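Local atomic coordinates of possible metal-dependent hydrolase (Veillonella parvula, PDB entry 3RPC), a protein that probably hydrolyses an as yet unidentified substrate at a two-zinc centre of the metallo-beta-lactamase type. Residues K242-K245 and I249-H252; V153-E156 and T162-L165; L17-T22 and N121-R126. One frame throughout, in Å; residues are numbered along the deposited sequence. Where two conformers were deposited one is given.

How the interactions relate
Interactions 2 and 3 are neighbours, with centres about 9 Å apart. Strands 123-128 and 152-156 lie side by side in one sheet. The N of T124 approaches the O of E156 at 2.8 Å, and the N of R126 approaches the O of I154 at 2.8 Å; both are probable hydrogen bonds. F155 CB also packs on I19 CD1, so interaction 2 shares the space between the two sheets with interaction 3. Interaction 1 is separate: its centre is about 23 Å from that of interaction 2 and 29 Å from that of interaction 3. The L165 side chain of interaction 2 is about 11 Å from a bound zinc ion.

Interaction 1. Residues K242-K245 and I249-H252; sequences KFIK and IESH
The amide of I249 donates to the carbonyl oxygen of I244, N to O 2.9 Å, with an N-H...O angle of 161° and the donor in the carbonyl plane. This bond ties helix 237-246 to the chain that has just left it.

The side chains of I244 and I249 cross at about a right angle. CB of I244 meets CG1 of I249 at 3.8 Å. CG1 of I249 is placed between the backbone N and the carbonyl carbon (chi1 55°). From there the branch runs back to the helix, and the CD1 of I249 lies against CG2 of I244 at 4.1 Å. CD1 of I249 also comes obliquely to the F243 ring, 4.2 Å from F243 CE2.

In the alpha/beta fold of the metallo-beta-lactamase superfamily, helices pack on the outside of a two-sheet core. Here the segment 249-252 is the link from helix 237-246 to the short strand 253-254. The contact sits at the protein surface. Its apolar side is covered by helix 207-216, where I244 touches I210 and I249 touches V214.

E250 lies on the outer side. CG of E250 packs across CG1 of I244 at 3.9 Å. The carboxylate then continues beside K245, and the two side chains run alongside each other, pointing the same way. OE1 of E250 touches CB of K245 at 3.4 Å, so it meets the aliphatic root of the lysine. The ammonium lies further off, with NZ of K245 4.6 Å from OE1 of E250. The charges probably attract at that range, but they form no salt bridge. Residues 250-252 have helical backbone angles, and H252 N bonds to I249 O at 3.0 Å.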
ATOM      1  N   LYS A 242       2.417 -30.917   7.143  1.00 14.55           N
ATOM      2  CA  LYS A 242       2.785 -31.832   6.061  1.00 13.86           C
ATOM      3  C   LYS A 242       3.694 -31.124   5.056  1.00 16.01           C
ATOM      4  O   LYS A 242       4.701 -31.671   4.597  1.00 16.14           O
ATOM      5  CB  LYS A 242       1.533 -32.356   5.346  1.00 17.47           C
ATOM      6  CG  LYS A 242       1.854 -33.356   4.222  1.00 17.66           C
ATOM      7  CD  LYS A 242       0.611 -34.071   3.685  1.00 18.91           C
ATOM      8  CE  LYS A 242      -0.358 -33.116   3.001  1.00 19.91           C
ATOM      9  NZ  LYS A 242      -1.446 -33.880   2.277  1.00 18.59           N
ATOM     10  N   PHE A 243       3.337 -29.892   4.731  1.00 15.00           N
ATOM     11  CA  PHE A 243       4.063 -29.125   3.735  1.00 13.81           C
ATOM     12  C   PHE A 243       5.482 -28.830   4.201  1.00 14.46           C
ATOM     13  O   PHE A 243       6.442 -29.014   3.446  1.00 15.10           O
ATOM     14  CB  PHE A 243       3.302 -27.826   3.454  1.00 16.11           C
ATOM     15  CG  PHE A 243       3.998 -26.892   2.507  1.00 15.13           C
ATOM     16  CD1 PHE A 243       3.850 -27.039   1.143  1.00 15.53           C
ATOM     17  CD2 PHE A 243       4.778 -25.855   2.996  1.00 15.68           C
ATOM     18  CE1 PHE A 243       4.486 -26.164   0.268  1.00 14.38           C
ATOM     19  CE2 PHE A 243       5.428 -24.979   2.123  1.00 16.44           C
ATOM     20  CZ  PHE A 243       5.271 -25.134   0.765  1.00 15.96           C
ATOM     21  N   ILE A 244       5.633 -28.336   5.425  1.00 15.20           N
ATOM     22  CA  ILE A 244       6.973 -27.988   5.887  1.00 14.36           C
ATOM     23  C   ILE A 244       7.852 -29.222   6.099  1.00 14.38           C
ATOM     24  O   ILE A 244       9.064 -29.181   5.881  1.00 16.91           O
ATOM     25  CB  ILE A 244       6.959 -27.051   7.130  1.00 14.95           C
ATOM     26  CG1 ILE A 244       6.323 -27.734   8.345  1.00 13.94           C
ATOM     27  CG2 ILE A 244       6.237 -25.736   6.771  1.00 15.64           C
ATOM     28  CD1 ILE A 244       6.302 -26.849   9.603  1.00 16.45           C
ATOM     29  N   LYS A 245       7.242 -30.331   6.512  1.00 15.41           N
ATOM     30  CA  LYS A 245       7.988 -31.577   6.598  1.00 15.96           C
ATOM     31  C   LYS A 245       8.472 -32.026   5.214  1.00 15.68           C
ATOM     32  O   LYS A 245       9.660 -32.302   5.017  1.00 16.87           O
ATOM     33  CB  LYS A 245       7.132 -32.672   7.245  1.00 16.25           C
ATOM     34  CG  LYS A 245       7.876 -33.973   7.489  1.00 21.51           C
ATOM     35  CD  LYS A 245       6.996 -34.961   8.254  1.00 23.44           C
ATOM     36  CE  LYS A 245       7.670 -36.316   8.385  1.00 29.92           C
ATOM     37  NZ  LYS A 245       8.966 -36.218   9.105  1.00 37.52           N
ATOM     38  N   ILE A 249      11.705 -27.887   5.693  1.00 15.09           N
ATOM     39  CA  ILE A 249      11.847 -26.547   6.268  1.00 14.65           C
ATOM     40  C   ILE A 249      11.285 -26.413   7.682  1.00 15.75           C
ATOM     41  O   ILE A 249      10.989 -25.305   8.149  1.00 15.80           O
ATOM     42  CB  ILE A 249      11.249 -25.472   5.326  1.00 15.33           C
ATOM     43  CG1 ILE A 249       9.791 -25.792   4.974  1.00 17.01           C
ATOM     44  CG2 ILE A 249      12.093 -25.366   4.054  1.00 15.86           C
ATOM     45  CD1 ILE A 249       9.113 -24.733   4.077  1.00 16.69           C
ATOM     46  N   GLU A 250      11.169 -27.538   8.381  1.00 16.83           N
ATOM     47  CA  GLU A 250      10.649 -27.518   9.746  1.00 19.18           C
ATOM     48  C   GLU A 250      11.489 -26.678  10.704  1.00 18.75           C
ATOM     49  O   GLU A 250      10.959 -26.120  11.664  1.00 19.59           O
ATOM     50  CB  GLU A 250      10.537 -28.939  10.286  1.00 21.83           C
ATOM     51  CG  GLU A 250       9.404 -29.715   9.672  1.00 22.48           C
ATOM     52  CD  GLU A 250       9.489 -31.195   9.975  1.00 31.66           C
ATOM     53  OE1 GLU A 250       8.441 -31.796  10.296  1.00 24.64           O
ATOM     54  OE2 GLU A 250      10.603 -31.753   9.878  1.00 39.06           O
ATOM     55  N   SER A 251      12.796 -26.603  10.468  1.00 17.59           N
ATOM     56  CA  SER A 251      13.656 -25.811  11.347  1.00 16.73           C
ATOM     57  C   SER A 251      13.409 -24.312  11.188  1.00 17.98           C
ATOM     58  O   SER A 251      13.800 -23.515  12.049  1.00 20.77           O
ATOM     59  CB  SER A 251      15.131 -26.114  11.093  1.00 23.21           C
ATOM     60  OG  SER A 251      15.451 -27.440  11.478  1.00 31.07           O
ATOM     61  N   HIS A 252      12.771 -23.931  10.083  1.00 17.01           N
ATOM     62  CA  HIS A 252      12.514 -22.526   9.764  1.00 18.35           C
ATOM     63  C   HIS A 252      11.127 -22.057  10.183  1.00 18.44           C
ATOM     64  O   HIS A 252      10.915 -20.863  10.375  1.00 16.27           O
ATOM     65  CB  HIS A 252      12.637 -22.287   8.254  1.00 15.06           C
ATOM     66  CG  HIS A 252      13.993 -22.568   7.702  1.00 16.46           C
ATOM     67  ND1 HIS A 252      14.889 -21.569   7.378  1.00 18.44           N
ATOM     68  CD2 HIS A 252      14.599 -23.737   7.384  1.00 19.86           C
ATOM     69  CE1 HIS A 252      15.993 -22.115   6.896  1.00 20.84           C
ATOM     70  NE2 HIS A 252      15.843 -23.429   6.890  1.00 23.04           N
TER

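Interaction 2. Residues V153-E156 and T162-L165; sequences VIFE and TVYL
Four backbone hydrogen bonds join V153-E156 to T162-L165. V153 and L165 satisfy each other twice: V153 N donates to L165 O at 2.9 Å, and L165 N returns to V153 O at 2.8 Å. F155 and V163 do the same. The F155 N to V163 O bond is 2.8 Å and nearly straight, at 171°. V163 O also receives the CA-H of I154 and lies in plane at the edge of the F155 ring. The backbones of I154 and E156 bond to R126 and T124 of strand 123-128, and that of Y164 to V186.

The side chains of I154 and Y164 share one face of the sheet. CD1 of I154 reaches CB of Y164 at 3.5 Å. On the other face, F155 runs alongside L165, its CE2 4.1 Å from L165 CB.

At the loop end of the hairpin a water bridges two side chains, donating to OE2 of E156 (2.9 Å) and accepting from OG1 of T162. OE1 of E156 is taken by a salt bridge to R126 NE. T162 N is hydrogen-bonded to OD1 of N185.

This is an antiparallel beta hairpin in the sheet that also holds strands 123-128 and 186-190 of the metallo-beta-lactamase fold.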
ATOM      1  N   VAL A 153       2.630  -4.971  10.900  1.00 14.27           N
ATOM      2  CA  VAL A 153       3.411  -4.133  11.801  1.00 14.67           C
ATOM      3  C   VAL A 153       4.813  -4.711  11.951  1.00 16.06           C
ATOM      4  O   VAL A 153       4.986  -5.914  12.156  1.00 15.52           O
ATOM      5  CB  VAL A 153       2.756  -4.039  13.199  1.00 14.71           C
ATOM      6  CG1 VAL A 153       3.548  -3.084  14.089  1.00 16.41           C
ATOM      7  CG2 VAL A 153       1.307  -3.595  13.073  1.00 15.58           C
ATOM      8  N   ILE A 154       5.811  -3.843  11.819  1.00 14.19           N
ATOM      9  CA  ILE A 154       7.191  -4.168  12.156  1.00 14.54           C
ATOM     10  C   ILE A 154       7.470  -3.645  13.570  1.00 16.58           C
ATOM     11  O   ILE A 154       7.199  -2.480  13.865  1.00 17.46           O
ATOM     12  CB  ILE A 154       8.166  -3.518  11.140  1.00 15.85           C
ATOM     13  CG1 ILE A 154       8.196  -4.329   9.836  1.00 20.09           C
ATOM     14  CG2 ILE A 154       9.564  -3.389  11.728  1.00 19.51           C
ATOM     15  CD1 ILE A 154       8.990  -5.623   9.932  1.00 20.91           C
ATOM     16  N   PHE A 155       7.942  -4.519  14.456  1.00 17.11           N
ATOM     17  CA  PHE A 155       8.336  -4.106  15.810  1.00 16.18           C
ATOM     18  C   PHE A 155       9.864  -4.133  15.907  1.00 20.27           C
ATOM     19  O   PHE A 155      10.488  -5.162  15.644  1.00 18.67           O
ATOM     20  CB  PHE A 155       7.775  -5.051  16.889  1.00 14.72           C
ATOM     21  CG  PHE A 155       6.272  -5.173  16.905  1.00 14.75           C
ATOM     22  CD1 PHE A 155       5.520  -4.515  17.871  1.00 18.76           C
ATOM     23  CD2 PHE A 155       5.615  -5.974  15.988  1.00 15.65           C
ATOM     24  CE1 PHE A 155       4.141  -4.650  17.911  1.00 16.65           C
ATOM     25  CE2 PHE A 155       4.230  -6.114  16.021  1.00 16.09           C
ATOM     26  CZ  PHE A 155       3.491  -5.444  16.979  1.00 16.91           C
ATOM     27  N   GLU A 156      10.462  -3.005  16.277  1.00 17.55           N
ATOM     28  CA  GLU A 156      11.907  -2.910  16.461  1.00 18.22           C
ATOM     29  C   GLU A 156      12.223  -2.417  17.864  1.00 20.13           C
ATOM     30  O   GLU A 156      11.499  -1.588  18.408  1.00 22.60           O
ATOM     31  CB  GLU A 156      12.512  -1.935  15.456  1.00 19.94           C
ATOM     32  CG  GLU A 156      12.388  -2.382  14.021  1.00 21.30           C
ATOM     33  CD  GLU A 156      12.875  -1.328  13.045  1.00 27.87           C
ATOM     34  OE1 GLU A 156      12.874  -0.133  13.409  1.00 34.05           O
ATOM     35  OE2 GLU A 156      13.266  -1.693  11.922  1.00 31.96           O
ATOM     36  N   THR A 162      13.898  -8.074  15.380  1.00 17.73           N
ATOM     37  CA  THR A 162      12.864  -7.335  14.690  1.00 17.00           C
ATOM     38  C   THR A 162      11.769  -8.320  14.315  1.00 17.36           C
ATOM     39  O   THR A 162      12.045  -9.372  13.745  1.00 17.15           O
ATOM     40  CB  THR A 162      13.426  -6.662  13.443  1.00 18.76           C
ATOM     41  OG1 THR A 162      14.339  -5.638  13.847  1.00 20.14           O
ATOM     42  CG2 THR A 162      12.304  -6.053  12.607  1.00 18.40           C
ATOM     43  N   VAL A 163      10.536  -7.980  14.669  1.00 16.34           N
ATOM     44  CA  VAL A 163       9.393  -8.855  14.455  1.00 15.09           C
ATOM     45  C   VAL A 163       8.471  -8.272  13.392  1.00 15.38           C
ATOM     46  O   VAL A 163       8.053  -7.118  13.490  1.00 16.90           O
ATOM     47  CB  VAL A 163       8.597  -9.042  15.761  1.00 16.18           C
ATOM     48  CG1 VAL A 163       7.396  -9.940  15.535  1.00 18.09           C
ATOM     49  CG2 VAL A 163       9.501  -9.601  16.856  1.00 15.45           C
ATOM     50  N   TYR A 164       8.146  -9.079  12.379  1.00 14.57           N
ATOM     51  CA  TYR A 164       7.241  -8.657  11.311  1.00 13.97           C
ATOM     52  C   TYR A 164       5.927  -9.402  11.467  1.00 17.22           C
ATOM     53  O   TYR A 164       5.851 -10.601  11.194  1.00 16.48           O
ATOM     54  CB  TYR A 164       7.865  -8.961   9.938  1.00 14.21           C
ATOM     55  CG  TYR A 164       7.065  -8.533   8.720  1.00 14.13           C
ATOM     56  CD1 TYR A 164       6.007  -7.624   8.808  1.00 15.53           C
ATOM     57  CD2 TYR A 164       7.375  -9.050   7.467  1.00 14.96           C
ATOM     58  CE1 TYR A 164       5.290  -7.237   7.664  1.00 13.69           C
ATOM     59  CE2 TYR A 164       6.672  -8.682   6.347  1.00 14.50           C
ATOM     60  CZ  TYR A 164       5.630  -7.789   6.439  1.00 13.45           C
ATOM     61  OH  TYR A 164       4.951  -7.444   5.281  1.00 14.64           O
ATOM     62  N   LEU A 165       4.901  -8.698  11.940  1.00 14.30           N
ATOM     63  CA  LEU A 165       3.540  -9.211  11.967  1.00 12.77           C
ATOM     64  C   LEU A 165       2.955  -8.898  10.596  1.00 13.80           C
ATOM     65  O   LEU A 165       2.599  -7.764  10.297  1.00 15.76           O
ATOM     66  CB  LEU A 165       2.753  -8.505  13.072  1.00 14.35           C
ATOM     67  CG  LEU A 165       1.287  -8.866  13.251  1.00 15.83           C
ATOM     68  CD1 LEU A 165       1.139 -10.223  13.920  1.00 20.39           C
ATOM     69  CD2 LEU A 165       0.614  -7.784  14.103  1.00 17.20           C
TER
HETATM   70  O   HOH W   1      15.060  -3.945  11.697  1.00 27.48           O

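Interaction 3. Residues L17-T22 and N121-R126; sequences LTIKNT and NGITLR
Two sheets face each other at this contact, and a beta turn of one meets the start of a strand of the other. I19 to T22 form a type II' turn between strands 14-19 and 22-26. It is closed by I19 N to T22 O and T22 N to I19 O.

I123, at the start of strand 123-128, packs its CD1 against the two end residues of the turn. It and T22 approach tip to tip. CD1 of I123 lies 3.5 Å from CB of T22, closer than usual for two carbons, so the packing is tight here. I123 CD1 is also 3.8 Å from T22 CG2. I123 CD1 lies 3.7 Å from I19 O and 4.1 Å from I19 CB. One methyl thus meets both ends of the turn.

N121, more exposed, meets the hydroxyl of T22. Its side chain crosses T22 obliquely, and ND2 of N121 gives a weak hydrogen bond to OG1 of T22, N to O 3.4 Å at 153°. CB of N121 touches OG1 of T22 at 3.4 Å. OG1 of T22 stands beside its own backbone N (chi1 -67°), which turns it to the asparagine.

K20 NZ forms a salt bridge with E160. Around the contact, I19 touches F155, I123 touches F24 and T22 touches F120.

The chain thus brings two parts far apart in sequence together, one from each sheet. This face-to-face packing of two mixed sheets is typical of the alpha-beta/beta-alpha sandwich of the metallo-beta-lactamase fold.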
ATOM      1  N   LEU A  17       2.643 -10.624  22.206  1.00 16.90           N
ATOM      2  CA  LEU A  17       4.037 -10.432  21.853  1.00 16.81           C
ATOM      3  C   LEU A  17       4.702  -9.625  22.944  1.00 17.13           C
ATOM      4  O   LEU A  17       4.336  -8.475  23.188  1.00 18.50           O
ATOM      5  CB  LEU A  17       4.151  -9.689  20.518  1.00 17.41           C
ATOM      6  CG  LEU A  17       5.564  -9.327  20.053  1.00 17.47           C
ATOM      7  CD1 LEU A  17       6.373 -10.596  19.789  1.00 18.45           C
ATOM      8  CD2 LEU A  17       5.524  -8.453  18.797  1.00 17.20           C
ATOM      9  N   THR A  18       5.677 -10.226  23.612  1.00 16.40           N
ATOM     10  CA  THR A  18       6.381  -9.518  24.678  1.00 19.11           C
ATOM     11  C   THR A  18       7.754  -9.150  24.179  1.00 21.82           C
ATOM     12  O   THR A  18       8.498 -10.002  23.700  1.00 21.80           O
ATOM     13  CB  THR A  18       6.540 -10.371  25.947  1.00 17.67           C
ATOM     14  OG1 THR A  18       5.250 -10.742  26.453  1.00 20.04           O
ATOM     15  CG2 THR A  18       7.295  -9.580  27.018  1.00 20.99           C
ATOM     16  N   ILE A  19       8.081  -7.869  24.278  1.00 21.43           N
ATOM     17  CA  ILE A  19       9.392  -7.379  23.891  1.00 20.76           C
ATOM     18  C   ILE A  19       9.815  -6.500  25.045  1.00 23.87           C
ATOM     19  O   ILE A  19       9.128  -5.534  25.376  1.00 24.84           O
ATOM     20  CB  ILE A  19       9.338  -6.543  22.608  1.00 24.27           C
ATOM     21  CG1 ILE A  19       8.815  -7.375  21.441  1.00 22.90           C
ATOM     22  CG2 ILE A  19      10.716  -5.989  22.269  1.00 29.04           C
ATOM     23  CD1 ILE A  19       8.613  -6.551  20.169  1.00 27.36           C
ATOM     24  N   LYS A  20      10.927  -6.856  25.680  1.00 30.65           N
ATOM     25  CA  LYS A  20      11.349  -6.172  26.896  1.00 30.67           C
ATOM     26  C   LYS A  20      10.257  -6.284  27.962  1.00 29.42           C
ATOM     27  O   LYS A  20       9.803  -7.390  28.261  1.00 35.70           O
ATOM     28  CB  LYS A  20      11.728  -4.722  26.589  1.00 32.37           C
ATOM     29  CG  LYS A  20      13.156  -4.581  26.043  1.00 40.30           C
ATOM     30  CD  LYS A  20      13.295  -3.440  25.049  1.00 42.13           C
ATOM     31  CE  LYS A  20      14.761  -3.098  24.774  1.00 37.10           C
ATOM     32  NZ  LYS A  20      15.686  -4.267  24.864  1.00 33.07           N
ATOM     33  N   ASN A  21       9.825  -5.166  28.534  1.00 34.27           N
ATOM     34  CA  ASN A  21       8.770  -5.191  29.546  0.53 42.60           C
ATOM     35  C   ASN A  21       7.398  -4.838  28.985  1.00 36.01           C
ATOM     36  O   ASN A  21       6.468  -4.550  29.735  1.00 39.09           O
ATOM     37  CB  ASN A  21       9.098  -4.249  30.708  0.53 48.42           C
ATOM     38  CG  ASN A  21      10.385  -4.617  31.417  0.53 50.08           C
ATOM     39  OD1 ASN A  21      11.223  -3.755  31.685  0.53 51.26           O
ATOM     40  ND2 ASN A  21      10.549  -5.898  31.724  0.53 49.56           N
ATOM     41  N   THR A  22       7.269  -4.859  27.661  1.00 29.77           N
ATOM     42  CA  THR A  22       6.006  -4.497  27.035  1.00 21.51           C
ATOM     43  C   THR A  22       5.355  -5.708  26.390  1.00 20.30           C
ATOM     44  O   THR A  22       5.983  -6.397  25.587  1.00 23.83           O
ATOM     45  CB  THR A  22       6.209  -3.407  25.967  1.00 22.63           C
ATOM     46  OG1 THR A  22       6.618  -2.192  26.611  1.00 26.75           O
ATOM     47  CG2 THR A  22       4.919  -3.161  25.196  1.00 23.87           C
ATOM     48  N   ASN A 121       7.349   2.872  24.708  1.00 19.21           N
ATOM     49  CA  ASN A 121       8.217   2.219  25.677  1.00 20.19           C
ATOM     50  C   ASN A 121       9.505   1.667  25.069  1.00 21.01           C
ATOM     51  O   ASN A 121       9.958   0.577  25.431  1.00 24.66           O
ATOM     52  CB  ASN A 121       7.460   1.110  26.416  1.00 23.50           C
ATOM     53  CG  ASN A 121       6.292   1.637  27.220  1.00 32.24           C
ATOM     54  OD1 ASN A 121       6.264   2.805  27.606  1.00 35.92           O
ATOM     55  ND2 ASN A 121       5.320   0.770  27.487  1.00 41.02           N
ATOM     56  N   GLY A 122      10.095   2.434  24.160  1.00 21.18           N
ATOM     57  CA  GLY A 122      11.363   2.076  23.549  1.00 21.50           C
ATOM     58  C   GLY A 122      11.216   1.174  22.340  1.00 26.75           C
ATOM     59  O   GLY A 122      12.204   0.822  21.703  1.00 26.29           O
ATOM     60  N   ILE A 123       9.981   0.798  22.025  1.00 21.77           N
ATOM     61  CA  ILE A 123       9.716  -0.074  20.888  1.00 19.30           C
ATOM     62  C   ILE A 123       9.139   0.737  19.747  1.00 20.24           C
ATOM     63  O   ILE A 123       8.198   1.512  19.944  1.00 22.04           O
ATOM     64  CB  ILE A 123       8.712  -1.174  21.261  1.00 18.23           C
ATOM     65  CG1 ILE A 123       9.259  -2.000  22.424  1.00 23.51           C
ATOM     66  CG2 ILE A 123       8.400  -2.062  20.041  1.00 20.42           C
ATOM     67  CD1 ILE A 123       8.194  -2.653  23.244  1.00 26.04           C
ATOM     68  N   THR A 124       9.700   0.564  18.554  1.00 20.18           N
ATOM     69  CA  THR A 124       9.191   1.260  17.382  1.00 17.45           C
ATOM     70  C   THR A 124       8.233   0.349  16.623  1.00 18.81           C
ATOM     71  O   THR A 124       8.570  -0.794  16.309  1.00 20.39           O
ATOM     72  CB  THR A 124      10.340   1.710  16.452  1.00 19.78           C
ATOM     73  OG1 THR A 124      11.215   2.587  17.179  1.00 23.32           O
ATOM     74  CG2 THR A 124       9.789   2.446  15.248  1.00 23.14           C
ATOM     75  N   LEU A 125       7.037   0.853  16.352  1.00 16.93           N
ATOM     76  CA  LEU A 125       6.034   0.119  15.592  1.00 15.66           C
ATOM     77  C   LEU A 125       5.894   0.791  14.241  1.00 16.64           C
ATOM     78  O   LEU A 125       5.569   1.973  14.168  1.00 19.67           O
ATOM     79  CB  LEU A 125       4.673   0.129  16.297  1.00 17.88           C
ATOM     80  CG  LEU A 125       4.516  -0.620  17.625  1.00 17.46           C
ATOM     81  CD1 LEU A 125       5.066   0.194  18.784  1.00 17.24           C
ATOM     82  CD2 LEU A 125       3.052  -0.960  17.901  1.00 21.32           C
ATOM     83  N   ARG A 126       6.130   0.036  13.173  1.00 17.07           N
ATOM     84  CA  ARG A 126       6.066   0.605  11.833  1.00 17.17           C
ATOM     85  C   ARG A 126       4.958  -0.072  11.051  1.00 16.51           C
ATOM     86  O   ARG A 126       4.893  -1.301  10.986  1.00 18.81           O
ATOM     87  CB  ARG A 126       7.380   0.390  11.085  1.00 18.79           C
ATOM     88  CG  ARG A 126       8.630   0.809  11.809  1.00 20.46           C
ATOM     89  CD  ARG A 126       9.831   0.692  10.858  1.00 25.64           C
ATOM     90  NE  ARG A 126      11.090   1.065  11.495  1.00 24.74           N
ATOM     91  CZ  ARG A 126      11.512   2.317  11.640  1.00 36.22           C
ATOM     92  NH1 ARG A 126      10.777   3.326  11.190  1.00 30.91           N
ATOM     93  NH2 ARG A 126      12.671   2.562  12.242  1.00 42.10           N
TER